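PDB 3WA8: CRISPR-associated protein, Cse2 family from Meiothermus ruber, which probably binds G-rich crRNA sequences and stabilises the R-loop as the CasB (Cse2) subunit of a type I-E CRISPR Cascade complex. Local coordinates for residues A[37-49]-A[60-72]. Numbering follows the deposited sequence.
Sequences PGAEVVPLVEGFL and WERICYYLVAGLW. With HG (mercury (II) ion), chain C.
Arg62 reaches Glu46 across a helix-loop-helix arrangement within the all-helical Cse2 fold: helices 43-49 and 60-72 run roughly antiparallel (140°, axes 10.8 Å apart), and the loop that leads into the first lies against the second. Arg62 NH2 forms a salt bridge with Glu46 OE2, while Gly38 O lies at the guanidinium edge, near NH1 but at too poor an angle for a hydrogen bond. Cys64 turns away from the contact, and its SG binds a mercury ion at 2.8 Å. Tyr65 offers a ring face to Leu49, whose CD2 stands 3.7 Å from the ring centroid in a CH-pi contact; CE2 of the same ring touches Phe48, and Phe14 of helix 10-21 meets both rings edge-to-face. The Tyr66 ring fills the middle of the contact, with the Gly38 backbone against CD1. With Val45 CG1 anti to the backbone N (chi1 169°), that methyl sits over one face of the ring, 3.6 Å from its centroid. The OH of Tyr66 accepts a nearly straight bond from Val42 N (3.0 Å, 175°), at the N-cap position of helix 43-49, and donates to Glu46 OE2 at 2.6 Å, meeting the anti side of the carboxylate somewhat out of its plane. Through this one hydroxyl, helix 60-72 holds both the N-cap residue and the first turn of helix 43-49, and Glu46 OE2 is gripped by both tyrosine and arginine. A phenylalanine in place of Tyr66 would probably leave Val42 N without its acceptor and Glu46 with Arg62 as its remaining partner here. Farther along, Leu67 CD1 lies alongside Pro37 CG at 4.0 Å, and Ala69 CB is approached by Val45 CG2 at 4.4 Å.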
loop_
_atom_site.group_PDB
_atom_site.type_symbol
_atom_site.label_atom_id
_atom_site.label_comp_id
_atom_site.label_asym_id
_atom_site.label_seq_id
_atom_site.Cartn_x
_atom_site.Cartn_y
_atom_site.Cartn_z
ATOM N N PRO A 37 -13.889 -3.549 -1.664
ATOM C CA PRO A 37 -13.219 -2.874 -2.792
ATOM C C PRO A 37 -13.659 -3.482 -4.103
ATOM O O PRO A 37 -13.681 -4.709 -4.225
ATOM C CB PRO A 37 -11.743 -3.185 -2.582
ATOM C CG PRO A 37 -11.624 -3.658 -1.175
ATOM C CD PRO A 37 -12.947 -4.129 -0.693
ATOM N N GLY A 38 -14.013 -2.642 -5.072
ATOM C CA GLY A 38 -14.529 -3.129 -6.342
ATOM C C GLY A 38 -16.033 -3.135 -6.372
ATOM O O GLY A 38 -16.639 -2.953 -7.421
ATOM N N ALA A 39 -16.658 -3.328 -5.218
ATOM C CA ALA A 39 -18.119 -3.458 -5.189
ATOM C C ALA A 39 -18.750 -2.095 -5.334
ATOM O O ALA A 39 -19.893 -1.991 -5.671
ATOM C CB ALA A 39 -18.586 -4.148 -3.925
ATOM N N GLU A 40 -17.999 -1.047 -5.070
ATOM C CA GLU A 40 -18.488 0.316 -5.236
ATOM C C GLU A 40 -17.794 0.893 -6.466
ATOM O O GLU A 40 -16.615 1.251 -6.433
ATOM C CB GLU A 40 -18.146 1.151 -4.003
ATOM C CG GLU A 40 -18.334 2.624 -4.157
ATOM C CD GLU A 40 -19.714 3.041 -3.765
ATOM O OE1 GLU A 40 -20.458 2.183 -3.263
ATOM O OE2 GLU A 40 -20.073 4.222 -3.960
ATOM N N VAL A 41 -18.517 0.967 -7.563
ATOM C CA VAL A 41 -17.886 1.173 -8.841
ATOM C C VAL A 41 -17.510 2.633 -9.063
ATOM O O VAL A 41 -18.321 3.524 -8.800
ATOM C CB VAL A 41 -18.845 0.687 -9.902
ATOM C CG1 VAL A 41 -18.348 1.008 -11.267
ATOM C CG2 VAL A 41 -19.050 -0.794 -9.709
ATOM N N VAL A 42 -16.289 2.877 -9.542
ATOM C CA VAL A 42 -15.852 4.243 -9.876
ATOM C C VAL A 42 -15.368 4.353 -11.332
ATOM O O VAL A 42 -14.303 3.794 -11.682
ATOM C CB VAL A 42 -14.704 4.723 -8.940
ATOM C CG1 VAL A 42 -14.302 6.132 -9.311
ATOM C CG2 VAL A 42 -15.098 4.653 -7.480
ATOM N N PRO A 43 -16.104 5.099 -12.185
ATOM C CA PRO A 43 -15.819 5.092 -13.636
ATOM C C PRO A 43 -14.352 5.318 -13.895
ATOM O O PRO A 43 -13.739 4.565 -14.635
ATOM C CB PRO A 43 -16.631 6.262 -14.170
ATOM C CG PRO A 43 -17.770 6.366 -13.257
ATOM C CD PRO A 43 -17.219 6.001 -11.865
ATOM N N LEU A 44 -13.786 6.326 -13.247
ATOM C CA LEU A 44 -12.347 6.559 -13.290
ATOM C C LEU A 44 -11.482 5.280 -13.234
ATOM O O LEU A 44 -10.644 5.023 -14.124
ATOM C CB LEU A 44 -11.950 7.479 -12.135
ATOM C CG LEU A 44 -10.638 8.226 -12.373
ATOM C CD1 LEU A 44 -10.692 9.022 -13.706
ATOM C CD2 LEU A 44 -10.316 9.134 -11.203
ATOM N N VAL A 45 -11.694 4.488 -12.189
ATOM C CA VAL A 45 -10.932 3.262 -11.970
ATOM C C VAL A 45 -11.285 2.226 -13.007
ATOM O O VAL A 45 -10.389 1.660 -13.638
ATOM C CB VAL A 45 -11.219 2.710 -10.588
ATOM C CG1 VAL A 45 -10.659 1.315 -10.444
ATOM C CG2 VAL A 45 -10.671 3.683 -9.526
ATOM N N GLU A 46 -12.591 2.015 -13.202
ATOM C CA GLU A 46 -13.109 1.100 -14.217
ATOM C C GLU A 46 -12.511 1.376 -15.595
ATOM O O GLU A 46 -12.144 0.448 -16.332
ATOM C CB GLU A 46 -14.622 1.215 -14.298
ATOM C CG GLU A 46 -15.345 0.696 -13.087
ATOM C CD GLU A 46 -15.128 -0.775 -12.865
ATOM O OE1 GLU A 46 -14.986 -1.501 -13.866
ATOM O OE2 GLU A 46 -15.102 -1.210 -11.696
ATOM N N GLY A 47 -12.439 2.660 -15.930
ATOM C CA GLY A 47 -11.809 3.108 -17.139
ATOM C C GLY A 47 -10.401 2.578 -17.235
ATOM O O GLY A 47 -9.992 2.049 -18.281
ATOM N N PHE A 48 -9.650 2.707 -16.143
ATOM C CA PHE A 48 -8.242 2.349 -16.182
ATOM C C PHE A 48 -8.114 0.845 -16.306
ATOM O O PHE A 48 -7.353 0.355 -17.146
ATOM C CB PHE A 48 -7.515 2.887 -14.961
ATOM C CG PHE A 48 -6.034 2.758 -15.035
ATOM C CD1 PHE A 48 -5.255 3.811 -15.498
ATOM C CD2 PHE A 48 -5.403 1.589 -14.626
ATOM C CE1 PHE A 48 -3.870 3.705 -15.571
ATOM C CE2 PHE A 48 -4.005 1.467 -14.701
ATOM C CZ PHE A 48 -3.242 2.532 -15.174
ATOM N N LEU A 49 -8.894 0.111 -15.512
ATOM C CA LEU A 49 -8.877 -1.357 -15.577
ATOM C C LEU A 49 -9.370 -1.866 -16.921
ATOM O O LEU A 49 -8.892 -2.877 -17.412
ATOM C CB LEU A 49 -9.721 -1.982 -14.473
ATOM C CG LEU A 49 -9.411 -1.673 -13.011
ATOM C CD1 LEU A 49 -10.564 -2.055 -12.135
ATOM C CD2 LEU A 49 -8.170 -2.414 -12.595
ATOM N N TRP A 60 -8.775 -10.573 -8.090
ATOM C CA TRP A 60 -7.704 -10.029 -7.261
ATOM C C TRP A 60 -7.257 -8.649 -7.713
ATOM O O TRP A 60 -7.236 -7.704 -6.931
ATOM C CB TRP A 60 -6.513 -10.978 -7.232
ATOM C CG TRP A 60 -5.520 -10.645 -6.190
ATOM C CD1 TRP A 60 -4.176 -10.502 -6.357
ATOM C CD2 TRP A 60 -5.783 -10.388 -4.804
ATOM N NE1 TRP A 60 -3.576 -10.178 -5.157
ATOM C CE2 TRP A 60 -4.541 -10.107 -4.188
ATOM C CE3 TRP A 60 -6.947 -10.369 -4.023
ATOM C CZ2 TRP A 60 -4.427 -9.828 -2.833
ATOM C CZ3 TRP A 60 -6.838 -10.081 -2.685
ATOM C CH2 TRP A 60 -5.582 -9.831 -2.093
ATOM N N GLU A 61 -6.918 -8.543 -8.989
ATOM C CA GLU A 61 -6.479 -7.286 -9.537
ATOM C C GLU A 61 -7.476 -6.214 -9.146
ATOM O O GLU A 61 -7.106 -5.220 -8.536
ATOM C CB GLU A 61 -6.328 -7.390 -11.052
ATOM C CG GLU A 61 -5.704 -6.152 -11.678
ATOM C CD GLU A 61 -4.977 -6.430 -13.011
ATOM O OE1 GLU A 61 -5.660 -6.641 -14.055
ATOM O OE2 GLU A 61 -3.709 -6.403 -13.004
ATOM N N ARG A 62 -8.748 -6.449 -9.452
ATOM C CA ARG A 62 -9.792 -5.465 -9.184
ATOM C C ARG A 62 -9.845 -5.096 -7.688
ATOM O O ARG A 62 -9.935 -3.906 -7.325
ATOM C CB ARG A 62 -11.131 -5.943 -9.765
ATOM C CG ARG A 62 -12.407 -5.662 -8.961
ATOM C CD ARG A 62 -13.674 -6.144 -9.726
ATOM N NE ARG A 62 -13.885 -5.311 -10.898
ATOM C CZ ARG A 62 -14.679 -4.244 -10.944
ATOM N NH1 ARG A 62 -15.408 -3.885 -9.898
ATOM N NH2 ARG A 62 -14.753 -3.546 -12.071
ATOM N N ILE A 63 -9.742 -6.101 -6.822
ATOM C CA ILE A 63 -9.701 -5.802 -5.410
ATOM C C ILE A 63 -8.465 -4.924 -5.102
ATOM O O ILE A 63 -8.562 -3.913 -4.412
ATOM C CB ILE A 63 -9.741 -7.069 -4.573
ATOM C CG1 ILE A 63 -11.128 -7.672 -4.645
ATOM C CG2 ILE A 63 -9.416 -6.788 -3.111
ATOM C CD1 ILE A 63 -11.156 -9.193 -4.408
ATOM N N CYS A 64 -7.309 -5.277 -5.638
ATOM C CA CYS A 64 -6.110 -4.568 -5.264
ATOM C C CYS A 64 -6.181 -3.105 -5.708
ATOM O O CYS A 64 -6.077 -2.200 -4.855
ATOM C CB CYS A 64 -4.869 -5.323 -5.739
ATOM S SG CYS A 64 -4.734 -7.028 -4.976
ATOM N N TYR A 65 -6.432 -2.864 -7.004
ATOM C CA TYR A 65 -6.634 -1.497 -7.515
ATOM C C TYR A 65 -7.581 -0.661 -6.681
ATOM O O TYR A 65 -7.253 0.460 -6.274
ATOM C CB TYR A 65 -7.134 -1.509 -8.949
ATOM C CG TYR A 65 -6.009 -1.600 -9.942
ATOM C CD1 TYR A 65 -5.392 -2.811 -10.185
ATOM C CD2 TYR A 65 -5.539 -0.474 -10.613
ATOM C CE1 TYR A 65 -4.358 -2.914 -11.046
ATOM C CE2 TYR A 65 -4.468 -0.566 -11.522
ATOM C CZ TYR A 65 -3.886 -1.802 -11.723
ATOM O OH TYR A 65 -2.838 -1.998 -12.610
ATOM N N TYR A 66 -8.762 -1.194 -6.433
ATOM C CA TYR A 66 -9.773 -0.429 -5.734
ATOM C C TYR A 66 -9.362 -0.157 -4.313
ATOM O O TYR A 66 -9.537 0.952 -3.818
ATOM C CB TYR A 66 -11.133 -1.124 -5.787
ATOM C CG TYR A 66 -11.986 -0.657 -6.929
ATOM C CD1 TYR A 66 -12.246 -1.488 -8.025
ATOM C CD2 TYR A 66 -12.509 0.633 -6.943
ATOM C CE1 TYR A 66 -13.043 -1.064 -9.072
ATOM C CE2 TYR A 66 -13.303 1.070 -7.987
ATOM C CZ TYR A 66 -13.559 0.210 -9.046
ATOM O OH TYR A 66 -14.335 0.659 -10.078
ATOM N N LEU A 67 -8.813 -1.167 -3.649
ATOM C CA LEU A 67 -8.297 -0.996 -2.303
ATOM C C LEU A 67 -7.228 0.100 -2.305
ATOM O O LEU A 67 -7.234 0.963 -1.440
ATOM C CB LEU A 67 -7.695 -2.297 -1.794
ATOM C CG LEU A 67 -7.186 -2.347 -0.360
ATOM C CD1 LEU A 67 -8.316 -2.168 0.597
ATOM C CD2 LEU A 67 -6.538 -3.684 -0.106
ATOM N N VAL A 68 -6.314 0.099 -3.263
ATOM C CA VAL A 68 -5.271 1.106 -3.173
ATOM C C VAL A 68 -5.895 2.474 -3.411
ATOM O O VAL A 68 -5.529 3.472 -2.751
ATOM C CB VAL A 68 -4.040 0.850 -4.096
ATOM C CG1 VAL A 68 -3.181 2.070 -4.175
ATOM C CG2 VAL A 68 -3.205 -0.276 -3.555
ATOM N N ALA A 69 -6.862 2.516 -4.323
ATOM C CA ALA A 69 -7.555 3.755 -4.569
ATOM C C ALA A 69 -8.157 4.275 -3.254
ATOM O O ALA A 69 -7.917 5.432 -2.846
ATOM C CB ALA A 69 -8.602 3.542 -5.594
ATOM N N GLY A 70 -8.893 3.409 -2.559
ATOM C CA GLY A 70 -9.563 3.817 -1.330
ATOM C C GLY A 70 -8.586 4.305 -0.289
ATOM O O GLY A 70 -8.812 5.351 0.344
ATOM N N LEU A 71 -7.489 3.568 -0.107
ATOM C CA LEU A 71 -6.548 3.945 0.926
ATOM C C LEU A 71 -5.926 5.275 0.549
ATOM O O LEU A 71 -5.770 6.161 1.391
ATOM C CB LEU A 71 -5.468 2.895 1.116
ATOM C CG LEU A 71 -5.983 1.590 1.718
ATOM C CD1 LEU A 71 -4.979 0.407 1.580
ATOM C CD2 LEU A 71 -6.434 1.830 3.146
ATOM N N TRP A 72 -5.601 5.414 -0.730
ATOM C CA TRP A 72 -4.930 6.590 -1.195
ATOM C C TRP A 72 -5.893 7.748 -0.981
ATOM O O TRP A 72 -5.512 8.816 -0.506
ATOM C CB TRP A 72 -4.537 6.424 -2.660
ATOM C CG TRP A 72 -4.169 7.697 -3.286
ATOM C CD1 TRP A 72 -2.991 8.355 -3.146
ATOM C CD2 TRP A 72 -5.000 8.523 -4.123
ATOM N NE1 TRP A 72 -3.037 9.553 -3.833
ATOM C CE2 TRP A 72 -4.259 9.671 -4.447
ATOM C CE3 TRP A 72 -6.303 8.404 -4.620
ATOM C CZ2 TRP A 72 -4.762 10.685 -5.270
ATOM C CZ3 TRP A 72 -6.807 9.427 -5.443
ATOM C CH2 TRP A 72 -6.038 10.545 -5.754
HETATM HG HG HG C . -5.432 -6.631 -2.326
#